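Side-chain contacts in Card1 endonuclease domain-containing protein (Vibrio cholerae, PDB 1XMX), which is of unknown function but may bind nucleic acid, carrying a Card1-like endonuclease domain of the PDDEXK clan: residues E80-A84 with R85-V89; L102-Y105 with E106-S110; H374-Q377 with W378-A382. One frame throughout, in Å; residues are numbered along the deposited sequence.

Contact 1. Residues E80-A84 with R85-V89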
loop_
_atom_site.group_PDB
_atom_site.type_symbol
_atom_site.label_atom_id
_atom_site.label_comp_id
_atom_site.label_asym_id
_atom_site.label_seq_id
_atom_site.Cartn_x
_atom_site.Cartn_y
_atom_site.Cartn_z
ATOM N N GLU A 80 32.003 -21.061 -5.163
ATOM C CA GLU A 80 33.425 -21.277 -5.376
ATOM C C GLU A 80 33.933 -20.169 -6.338
ATOM O O GLU A 80 34.977 -19.599 -6.138
ATOM C CB GLU A 80 33.668 -22.717 -5.878
ATOM C CG GLU A 80 35.066 -23.279 -5.703
ATOM C CD GLU A 80 35.477 -23.735 -4.246
ATOM O OE1 GLU A 80 35.746 -22.879 -3.357
ATOM O OE2 GLU A 80 35.624 -24.968 -4.020
ATOM N N THR A 81 33.148 -19.833 -7.348
ATOM C CA THR A 81 33.450 -18.707 -8.211
ATOM C C THR A 81 33.476 -17.387 -7.404
ATOM O O THR A 81 34.288 -16.510 -7.664
ATOM C CB THR A 81 32.372 -18.564 -9.340
ATOM O OG1 THR A 81 32.198 -19.802 -10.041
ATOM C CG2 THR A 81 32.772 -17.494 -10.333
ATOM N N LEU A 82 32.578 -17.234 -6.434
ATOM C CA LEU A 82 32.540 -15.999 -5.678
ATOM C C LEU A 82 33.748 -15.966 -4.769
ATOM O O LEU A 82 34.396 -14.954 -4.649
ATOM C CB LEU A 82 31.281 -15.911 -4.812
ATOM C CG LEU A 82 29.978 -15.787 -5.593
ATOM C CD1 LEU A 82 28.788 -15.747 -4.616
ATOM C CD2 LEU A 82 30.055 -14.557 -6.576
ATOM N N LYS A 83 34.029 -17.083 -4.110
ATOM C CA LYS A 83 35.182 -17.173 -3.258
ATOM C C LYS A 83 36.469 -16.867 -4.041
ATOM O O LYS A 83 37.341 -16.152 -3.527
ATOM C CB LYS A 83 35.285 -18.549 -2.603
ATOM C CG LYS A 83 36.477 -18.665 -1.685
ATOM C CD LYS A 83 36.280 -17.738 -0.467
ATOM C CE LYS A 83 37.494 -17.806 0.496
ATOM N NZ LYS A 83 37.808 -19.257 0.806
ATOM N N ALA A 84 36.574 -17.375 -5.278
ATOM C CA ALA A 84 37.836 -17.212 -6.053
ATOM C C ALA A 84 38.086 -15.750 -6.376
ATOM O O ALA A 84 39.213 -15.323 -6.489
ATOM C CB ALA A 84 37.835 -18.076 -7.344
ATOM N N ARG A 85 37.017 -14.970 -6.479
ATOM C CA ARG A 85 37.148 -13.538 -6.736
ATOM C C ARG A 85 37.380 -12.670 -5.501
ATOM O O ARG A 85 37.679 -11.510 -5.632
ATOM C CB ARG A 85 35.881 -13.032 -7.374
ATOM C CG ARG A 85 35.639 -13.561 -8.743
ATOM C CD ARG A 85 34.561 -12.670 -9.370
ATOM N NE ARG A 85 33.701 -13.414 -10.269
ATOM C CZ ARG A 85 32.378 -13.472 -10.186
ATOM N NH1 ARG A 85 31.707 -12.800 -9.242
ATOM N NH2 ARG A 85 31.722 -14.206 -11.087
ATOM N N GLY A 86 37.220 -13.208 -4.306
ATOM C CA GLY A 86 37.313 -12.398 -3.097
ATOM C C GLY A 86 36.009 -11.637 -2.867
ATOM O O GLY A 86 36.001 -10.598 -2.213
ATOM N N GLU A 87 34.907 -12.125 -3.424
ATOM C CA GLU A 87 33.619 -11.479 -3.187
ATOM C C GLU A 87 33.290 -11.504 -1.676
ATOM O O GLU A 87 33.435 -12.516 -1.001
ATOM C CB GLU A 87 32.484 -12.188 -3.947
ATOM C CG GLU A 87 32.433 -12.022 -5.486
ATOM C CD GLU A 87 32.507 -10.575 -5.913
ATOM O OE1 GLU A 87 31.828 -9.731 -5.276
ATOM O OE2 GLU A 87 33.280 -10.270 -6.858
ATOM N N GLU A 88 32.834 -10.392 -1.137
ATOM C CA GLU A 88 32.447 -10.396 0.258
ATOM C C GLU A 88 30.946 -10.641 0.393
ATOM O O GLU A 88 30.143 -9.689 0.442
ATOM C CB GLU A 88 32.969 -9.123 0.926
ATOM C CG GLU A 88 34.530 -9.130 0.904
ATOM C CD GLU A 88 35.128 -7.753 1.017
ATOM O OE1 GLU A 88 34.322 -6.805 1.153
ATOM O OE2 GLU A 88 36.387 -7.604 0.959
ATOM N N VAL A 89 30.586 -11.931 0.379
ATOM C CA VAL A 89 29.215 -12.367 0.299
ATOM C C VAL A 89 28.452 -12.220 1.612
ATOM O O VAL A 89 28.970 -12.502 2.691
ATOM C CB VAL A 89 29.086 -13.817 -0.224
ATOM C CG1 VAL A 89 27.614 -14.264 -0.277
ATOM C CG2 VAL A 89 29.687 -13.888 -1.603
#
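Leu-82 meets Glu-87 and Val-89 where the chain turns out of helix 68-85. Its CD1 packs 3.7 Å from CG2 of Val-89, the two side chains crossing at about a right angle, while CD2 touches CG of Glu-87 at 3.6 Å. One turn back, Thr-81 and Arg-85 run side by side in the same direction. With CG2 anti to the backbone N, the Thr-81 methyl comes 3.5 Å from NH2 of Arg-85; Thr-81 OG1 bonds instead to the carbonyl of Glu-77. Behind these contacts lies a Schellman motif. Gly-86, with phi 80°, leaves the helix, Glu-87 N donates to Leu-82 O at 3.1 Å, and Gly-86 N reaches Lys-83 O at 3.0 Å from well above the carbonyl plane. The carboxylate of Glu-87 folds back through a chi2 of -51°, bringing OE2 in plane with the edge of the Arg-85 guanidinium, though the NH1 to OE2 salt bridge is long at 3.8 Å. Further out, Trp-113 packs on both Leu-82 and Val-89, and Glu-88 pairs through its backbone with Met-3 and Ile-5, leading the chain into strand 88-92.

Contact 2. Residues L102-Y105 with E106-S110; sequences LSAY and EVFRS
From Leu-102 to Arg-109 the backbone is alpha-helical, with Glu-106 N, Val-107 N, Phe-108 N and Arg-109 N each donating to the carbonyl four residues earlier, most directly at Phe-108 N to Ala-104 O, 2.9 Å with an N-H...O angle of 172°. This is the helix of the beta-alpha-beta unit made by strand 88-92, helix 98-110 and strand 115-118. Ala-104 and Phe-108 meet on a buried side: the ring, with CG lying beside its own backbone N (chi1 -63°), leans back along the helix so that CE2 comes 4.1 Å from CB of Ala-104. Phe-108 CG lies 3.4 Å from the Ala-104 carbonyl oxygen, and the ring meets Phe-91 edge-to-face. Both residues also touch strand 4-9, Ala-104 at Ile-9 and Phe-108 at Val-7. On another side, Tyr-105 and Arg-109 point the same way, CE1 of the tyrosine 4.0 Å from CB of the arginine, with ring and guanidinium planes 68° apart. Arg-109 directs its charge to Tyr-129 in a cation-pi contact, and Glu-106 pairs with Lys-72 of helix 68-85. Val-107 packs on Ala-79 of that same helix, its CG2 3.5 Å from Ser-103 O. The hydroxyl of Ser-110 folds back onto the backbone, OG donating to Val-107 O at 2.7 Å.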
loop_
_atom_site.group_PDB
_atom_site.type_symbol
_atom_site.label_atom_id
_atom_site.label_comp_id
_atom_site.label_asym_id
_atom_site.label_seq_id
_atom_site.Cartn_x
_atom_site.Cartn_y
_atom_site.Cartn_z
ATOM N N LEU A 102 17.609 -23.873 2.869
ATOM C CA LEU A 102 18.512 -24.629 3.696
ATOM C C LEU A 102 19.673 -25.248 2.912
ATOM O O LEU A 102 20.720 -25.486 3.483
ATOM C CB LEU A 102 17.778 -25.705 4.491
ATOM C CG LEU A 102 16.754 -25.120 5.457
ATOM C CD1 LEU A 102 16.150 -26.233 6.245
ATOM C CD2 LEU A 102 17.467 -24.147 6.360
ATOM N N SER A 103 19.501 -25.477 1.614
ATOM C CA SER A 103 20.614 -25.932 0.789
ATOM C C SER A 103 21.622 -24.790 0.650
ATOM O O SER A 103 22.796 -25.003 0.857
ATOM C CB SER A 103 20.141 -26.337 -0.606
ATOM O OG SER A 103 19.191 -27.377 -0.524
ATOM N N ALA A 104 21.143 -23.593 0.283
ATOM C CA ALA A 104 21.991 -22.413 0.210
ATOM C C ALA A 104 22.640 -22.101 1.550
ATOM O O ALA A 104 23.804 -21.732 1.574
ATOM C CB ALA A 104 21.213 -21.216 -0.268
ATOM N N TYR A 105 21.876 -22.190 2.649
ATOM C CA TYR A 105 22.451 -21.969 3.995
ATOM C C TYR A 105 23.695 -22.859 4.276
ATOM O O TYR A 105 24.758 -22.362 4.806
ATOM C CB TYR A 105 21.401 -22.171 5.102
ATOM C CG TYR A 105 21.912 -21.824 6.514
ATOM C CD1 TYR A 105 22.613 -22.746 7.299
ATOM C CD2 TYR A 105 21.716 -20.559 7.042
ATOM C CE1 TYR A 105 23.106 -22.396 8.599
ATOM C CE2 TYR A 105 22.188 -20.226 8.316
ATOM C CZ TYR A 105 22.876 -21.140 9.082
ATOM O OH TYR A 105 23.325 -20.724 10.356
ATOM N N GLU A 106 23.574 -24.154 3.946
ATOM C CA GLU A 106 24.684 -25.105 4.206
ATOM C C GLU A 106 25.932 -24.652 3.432
ATOM O O GLU A 106 27.028 -24.593 3.977
ATOM C CB GLU A 106 24.325 -26.545 3.818
ATOM C CG GLU A 106 25.426 -27.576 4.172
ATOM C CD GLU A 106 25.265 -28.943 3.461
ATOM O OE1 GLU A 106 25.116 -28.946 2.211
ATOM O OE2 GLU A 106 25.306 -30.024 4.128
ATOM N N VAL A 107 25.749 -24.354 2.151
ATOM C CA VAL A 107 26.862 -23.967 1.304
ATOM C C VAL A 107 27.511 -22.672 1.832
ATOM O O VAL A 107 28.716 -22.611 2.093
ATOM C CB VAL A 107 26.433 -23.782 -0.188
ATOM C CG1 VAL A 107 27.620 -23.314 -1.000
ATOM C CG2 VAL A 107 25.865 -25.097 -0.756
ATOM N N PHE A 108 26.699 -21.646 2.026
ATOM C CA PHE A 108 27.258 -20.337 2.410
ATOM C C PHE A 108 27.867 -20.348 3.827
ATOM O O PHE A 108 28.905 -19.718 4.080
ATOM C CB PHE A 108 26.205 -19.233 2.252
ATOM C CG PHE A 108 25.758 -19.043 0.828
ATOM C CD1 PHE A 108 26.641 -19.244 -0.219
ATOM C CD2 PHE A 108 24.491 -18.616 0.530
ATOM C CE1 PHE A 108 26.225 -19.039 -1.548
ATOM C CE2 PHE A 108 24.085 -18.403 -0.782
ATOM C CZ PHE A 108 24.947 -18.603 -1.813
ATOM N N ARG A 109 27.227 -21.062 4.738
ATOM C CA ARG A 109 27.769 -21.194 6.066
ATOM C C ARG A 109 29.184 -21.863 6.058
ATOM O O ARG A 109 30.083 -21.462 6.810
ATOM C CB ARG A 109 26.777 -21.927 6.982
ATOM C CG ARG A 109 27.337 -22.237 8.338
ATOM C CD ARG A 109 27.527 -20.956 9.183
ATOM N NE ARG A 109 27.984 -21.326 10.523
ATOM C CZ ARG A 109 29.228 -21.654 10.825
ATOM N NH1 ARG A 109 30.176 -21.649 9.898
ATOM N NH2 ARG A 109 29.515 -22.009 12.050
ATOM N N SER A 110 29.411 -22.818 5.167
ATOM C CA SER A 110 30.732 -23.457 5.112
ATOM C C SER A 110 31.849 -22.527 4.642
ATOM O O SER A 110 32.991 -22.740 4.965
ATOM C CB SER A 110 30.737 -24.731 4.271
ATOM O OG SER A 110 30.536 -24.407 2.920
#

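Contact 3. Residues H374-Q377 with W378-A382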
loop_
_atom_site.group_PDB
_atom_site.type_symbol
_atom_site.label_atom_id
_atom_site.label_comp_id
_atom_site.label_asym_id
_atom_site.label_seq_id
_atom_site.Cartn_x
_atom_site.Cartn_y
_atom_site.Cartn_z
ATOM N N HIS A 374 -7.455 6.510 15.269
ATOM C CA HIS A 374 -7.621 5.130 14.800
ATOM C C HIS A 374 -6.657 4.821 13.669
ATOM O O HIS A 374 -6.140 3.733 13.598
ATOM C CB HIS A 374 -9.049 4.855 14.372
ATOM C CG HIS A 374 -10.047 4.985 15.473
ATOM N ND1 HIS A 374 -10.034 4.181 16.587
ATOM C CD2 HIS A 374 -11.109 5.816 15.628
ATOM C CE1 HIS A 374 -11.046 4.502 17.381
ATOM N NE2 HIS A 374 -11.714 5.486 16.819
ATOM N N LEU A 375 -6.383 5.781 12.804
ATOM C CA LEU A 375 -5.408 5.584 11.766
ATOM C C LEU A 375 -3.993 5.449 12.348
ATOM O O LEU A 375 -3.191 4.642 11.881
ATOM C CB LEU A 375 -5.488 6.730 10.762
ATOM C CG LEU A 375 -6.589 6.753 9.654
ATOM C CD1 LEU A 375 -6.403 7.886 8.704
ATOM C CD2 LEU A 375 -6.556 5.426 8.866
ATOM N N THR A 376 -3.685 6.260 13.355
ATOM C CA THR A 376 -2.403 6.203 14.054
ATOM C C THR A 376 -2.247 4.837 14.678
ATOM O O THR A 376 -1.252 4.186 14.498
ATOM C CB THR A 376 -2.287 7.335 15.149
ATOM O OG1 THR A 376 -2.523 8.617 14.554
ATOM C CG2 THR A 376 -0.846 7.375 15.753
ATOM N N GLN A 377 -3.246 4.385 15.395
ATOM C CA GLN A 377 -3.186 3.070 15.972
ATOM C C GLN A 377 -2.887 1.999 14.930
ATOM O O GLN A 377 -2.029 1.135 15.177
ATOM C CB GLN A 377 -4.469 2.769 16.721
ATOM C CG GLN A 377 -4.642 3.746 17.898
ATOM C CD GLN A 377 -5.992 3.632 18.600
ATOM O OE1 GLN A 377 -6.988 3.155 18.029
ATOM N NE2 GLN A 377 -6.051 4.133 19.802
ATOM N N TRP A 378 -3.537 2.073 13.762
ATOM C CA TRP A 378 -3.419 1.033 12.726
ATOM C C TRP A 378 -1.987 1.057 12.244
ATOM O O TRP A 378 -1.344 -0.020 12.128
ATOM C CB TRP A 378 -4.336 1.304 11.538
ATOM C CG TRP A 378 -4.419 0.207 10.500
ATOM C CD1 TRP A 378 -4.628 -1.132 10.718
ATOM C CD2 TRP A 378 -4.345 0.387 9.086
ATOM N NE1 TRP A 378 -4.613 -1.819 9.493
ATOM C CE2 TRP A 378 -4.470 -0.889 8.485
ATOM C CE3 TRP A 378 -4.162 1.502 8.258
ATOM C CZ2 TRP A 378 -4.451 -1.054 7.111
ATOM C CZ3 TRP A 378 -4.111 1.323 6.905
ATOM C CH2 TRP A 378 -4.286 0.049 6.340
ATOM N N PHE A 379 -1.462 2.274 12.048
ATOM C CA PHE A 379 -0.087 2.426 11.542
ATOM C C PHE A 379 0.996 2.065 12.568
ATOM O O PHE A 379 2.103 1.655 12.176
ATOM C CB PHE A 379 0.179 3.838 11.075
ATOM C CG PHE A 379 -0.609 4.244 9.848
ATOM C CD1 PHE A 379 -0.806 3.348 8.791
ATOM C CD2 PHE A 379 -1.158 5.529 9.748
ATOM C CE1 PHE A 379 -1.492 3.744 7.621
ATOM C CE2 PHE A 379 -1.850 5.929 8.563
ATOM C CZ PHE A 379 -2.020 5.036 7.513
ATOM N N LYS A 380 0.721 2.302 13.852
ATOM C CA LYS A 380 1.618 1.878 14.930
ATOM C C LYS A 380 1.739 0.356 14.930
ATOM O O LYS A 380 2.848 -0.164 15.082
ATOM C CB LYS A 380 1.180 2.365 16.314
ATOM C CG LYS A 380 1.154 3.913 16.408
ATOM C CD LYS A 380 1.316 4.426 17.830
ATOM C CE LYS A 380 0.193 5.450 18.152
ATOM N NZ LYS A 380 0.419 6.261 19.376
ATOM N N ALA A 381 0.612 -0.329 14.773
ATOM C CA ALA A 381 0.610 -1.783 14.696
ATOM C C ALA A 381 1.486 -2.335 13.589
ATOM O O ALA A 381 1.895 -3.483 13.673
ATOM C CB ALA A 381 -0.804 -2.353 14.666
ATOM N N ALA A 382 1.856 -1.531 12.588
ATOM C CA ALA A 382 2.835 -2.000 11.597
ATOM C C ALA A 382 4.267 -2.247 12.158
ATOM O O ALA A 382 5.109 -2.858 11.477
ATOM C CB ALA A 382 2.897 -1.038 10.340
#
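Phe-379 lies against Leu-375 on the buried side of the helix. Its ring leans back over the preceding turn, placing CD2 3.1 Å from Leu-375 O and CE2 4.3 Å from CB of the leucine. That carbonyl also accepts Phe-379 N at 2.9 Å. Both side chains press on helix 243-266, Leu-375 at Thr-261 and Ile-265, Phe-379 at Val-262. The Trp-378 indole diverges from the Phe-379 ring on the same buried face, its CG trans to the backbone N (chi1 -173°), and meets Arg-338 by cation-pi and His-305 edge-to-face.

One turn of helix also separates Thr-376 from Lys-380, whose side chains cross at a slant. Lys-380 N donates to Thr-376 O at 2.8 Å, and CG of Lys-380 lies 3.1 Å from Thr-376 O. Beyond CD the bent lysine chain is uncertain: the 3.2 Å approach of its CE to CG2 of Thr-376 is too tight for two carbons, which leaves the placing of the lysine end doubtful. The threonine hydroxyl bonds to the carbonyl of Lys-372. Leu-375 and Trp-378 both touch Met-340 and Ile-307; helix 371-380 packs on strands 303-310, 338-343 and 361-363 and also against helix 243-266, an alpha/beta layering consistent with the PDDEXK nuclease core of the Card1-like endonuclease domain.

Along the chain the three contacts come in series. Contacts 1 and 2 are neighbours, with centres about 15 Å apart and nearest atoms about 5 Å apart without touching. Contact 1 ends helix 68-85 and enters strand 88-92; that strand leads into helix 98-110, which carries contact 2, before strand 115-118. Strands 88-92 and 115-118 adjoin in the same seven-stranded mixed sheet. Contact 3 lies on helix 371-380, which packs against strands of a second mixed sheet, its centre about 44 Å from that of contact 1. Contacts 1 and 2 thus belong to the N-terminal alpha/beta part of the chain, contact 3 to the presumed nuclease part, with nearest atoms of contacts 2 and 3 about 25 Å apart.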